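Local coordinates for protein carboxypeptidase Y inhibitor (Saccharomyces cerevisiae, PDB 1WPX) that inhibits the vacuolar serine protease carboxypeptidase Y specifically and potently, and belongs to the phosphatidylethanolamine-binding protein family, at residues H19-D24 and P161-F166. Numbering follows the deposited sequence.
Sequences HGILED and PHRYVF. With SO4 (sulfate ion), chain G.
Arg-163 leaves strand 162-170 on the side that faces residues 19-24, bends at chi3 (-61°) and delivers its guanidinium end-on to Asp-24. Both terminal nitrogens go to one oxygen: Arg-163 NH1 lies 2.7 Å and NH2 2.8 Å from Asp-24 OD1, a salt bridge in which the carboxylate stands almost upright on the guanidinium plane (83°). NH2 uses the anti lone pair of OD1, whereas NH1 comes in from above the carboxylate plane. Arg-163 NH1 also donates to the carbonyl His-19 O at 2.9 Å, within that carbonyl's plane. This carbonyl sits where helix 8-18 stops: Gly-20, with positive phi, is the C-prime residue of a Schellman motif. Through its bonds to His-19 O and Asp-24 the arginine joins the chain just after the helix to a strand of the antiparallel sheet of this phosphatidylethanolamine-binding protein fold. Arg-163 NH2 also forms a salt bridge with Asp-98, so one positive charge faces two carboxylates and probably favours their ionised forms. An alanine here would remove both salt bridges and the bond to His-19 O, and would probably loosen the chain after helix 8-18 from the sheet. Beside the polar group, Ile-21 runs past the arginine in the opposite direction, its CD1 3.9 Å from Arg-163 CD. Ile-21 CD1 also meets Val-165 CG2 tip to tip at 3.8 Å. On the other face of the strand, Tyr-164 OH donates to O2 of a sulfate, probably from the crystallisation liquor, at 3.3 Å.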
# COMPACT_ATOMS: atom_id res chain seq x y z
N HIS B 19 -1.84 -5.33 17.30
CA HIS B 19 -0.93 -6.42 17.62
C HIS B 19 -0.51 -6.49 19.09
O HIS B 19 0.51 -7.09 19.42
CB HIS B 19 0.30 -6.33 16.71
CG HIS B 19 -0.04 -6.36 15.26
ND1 HIS B 19 -0.30 -7.52 14.57
CD2 HIS B 19 -0.24 -5.35 14.37
CE1 HIS B 19 -0.65 -7.24 13.33
NE2 HIS B 19 -0.62 -5.93 13.18
N GLY B 20 -1.32 -5.87 19.95
CA GLY B 20 -1.06 -5.88 21.39
C GLY B 20 0.32 -5.45 21.88
O GLY B 20 0.75 -5.89 22.95
N ILE B 21 1.00 -4.59 21.13
CA ILE B 21 2.32 -4.12 21.53
C ILE B 21 2.23 -3.14 22.69
O ILE B 21 3.15 -3.04 23.50
CB ILE B 21 3.04 -3.43 20.35
CG1 ILE B 21 3.15 -4.39 19.16
CG2 ILE B 21 4.41 -2.95 20.79
CD1 ILE B 21 4.04 -5.57 19.39
N LEU B 22 1.11 -2.41 22.78
CA LEU B 22 0.92 -1.43 23.85
C LEU B 22 0.60 -2.06 25.20
O LEU B 22 0.87 -1.46 26.24
CB LEU B 22 -0.21 -0.46 23.49
CG LEU B 22 -0.04 0.47 22.28
CD1 LEU B 22 -1.27 1.35 22.13
CD2 LEU B 22 1.20 1.32 22.46
N GLU B 23 0.04 -3.26 25.19
CA GLU B 23 -0.33 -3.93 26.43
C GLU B 23 0.61 -5.04 26.84
O GLU B 23 0.93 -5.18 28.01
CB GLU B 23 -1.76 -4.49 26.32
CG GLU B 23 -2.23 -4.67 24.89
CD GLU B 23 -2.56 -3.34 24.21
OE1 GLU B 23 -2.41 -3.23 22.97
OE2 GLU B 23 -2.98 -2.41 24.94
N ASP B 24 1.06 -5.83 25.88
CA ASP B 24 1.96 -6.93 26.19
C ASP B 24 3.39 -6.48 26.45
O ASP B 24 4.08 -7.08 27.27
CB ASP B 24 1.99 -7.94 25.04
CG ASP B 24 0.62 -8.44 24.69
OD1 ASP B 24 0.51 -9.21 23.71
OD2 ASP B 24 -0.34 -8.05 25.38
N PRO B 161 4.20 -17.97 15.20
CA PRO B 161 5.01 -16.76 15.00
C PRO B 161 5.25 -16.02 16.31
O PRO B 161 4.47 -16.14 17.26
CB PRO B 161 4.18 -15.95 14.02
CG PRO B 161 2.77 -16.30 14.42
CD PRO B 161 2.86 -17.80 14.61
N HIS B 162 6.35 -15.27 16.37
CA HIS B 162 6.69 -14.49 17.55
C HIS B 162 6.84 -13.03 17.16
O HIS B 162 7.22 -12.71 16.02
CB HIS B 162 8.02 -14.94 18.16
CG HIS B 162 8.00 -16.31 18.75
ND1 HIS B 162 9.05 -16.80 19.49
CD2 HIS B 162 7.07 -17.29 18.72
CE1 HIS B 162 8.77 -18.03 19.89
NE2 HIS B 162 7.57 -18.34 19.44
N ARG B 163 6.57 -12.14 18.11
CA ARG B 163 6.72 -10.72 17.88
C ARG B 163 8.14 -10.33 18.29
O ARG B 163 8.57 -10.61 19.41
CB ARG B 163 5.71 -9.92 18.70
CG ARG B 163 4.31 -9.94 18.14
CD ARG B 163 3.31 -9.38 19.14
NE ARG B 163 3.31 -10.17 20.36
CZ ARG B 163 2.58 -9.87 21.44
NH1 ARG B 163 1.80 -8.79 21.43
NH2 ARG B 163 2.65 -10.64 22.52
N TYR B 164 8.87 -9.69 17.37
CA TYR B 164 10.22 -9.23 17.65
C TYR B 164 10.14 -7.71 17.65
O TYR B 164 10.09 -7.08 16.59
CB TYR B 164 11.16 -9.77 16.58
CG TYR B 164 11.32 -11.26 16.71
CD1 TYR B 164 12.09 -11.80 17.75
CD2 TYR B 164 10.61 -12.13 15.89
CE1 TYR B 164 12.15 -13.17 17.96
CE2 TYR B 164 10.66 -13.52 16.09
CZ TYR B 164 11.43 -14.02 17.14
OH TYR B 164 11.46 -15.37 17.39
N VAL B 165 10.13 -7.14 18.86
CA VAL B 165 9.97 -5.70 19.04
C VAL B 165 11.21 -4.85 19.33
O VAL B 165 11.93 -5.07 20.30
CB VAL B 165 8.94 -5.43 20.16
CG1 VAL B 165 8.53 -3.97 20.17
CG2 VAL B 165 7.72 -6.32 19.95
N PHE B 166 11.43 -3.85 18.48
CA PHE B 166 12.54 -2.91 18.66
C PHE B 166 11.98 -1.68 19.36
O PHE B 166 10.92 -1.17 19.00
CB PHE B 166 13.13 -2.49 17.32
CG PHE B 166 13.92 -3.57 16.64
CD1 PHE B 166 13.36 -4.29 15.58
CD2 PHE B 166 15.21 -3.86 17.05
CE1 PHE B 166 14.10 -5.29 14.94
CE2 PHE B 166 15.95 -4.86 16.41
CZ PHE B 166 15.39 -5.57 15.35
S SO4 G . 13.32 -16.37 20.80
O1 SO4 G . 14.39 -16.86 21.68
O2 SO4 G . 13.87 -16.13 19.45
O3 SO4 G . 12.25 -17.39 20.71
O4 SO4 G . 12.76 -15.13 21.35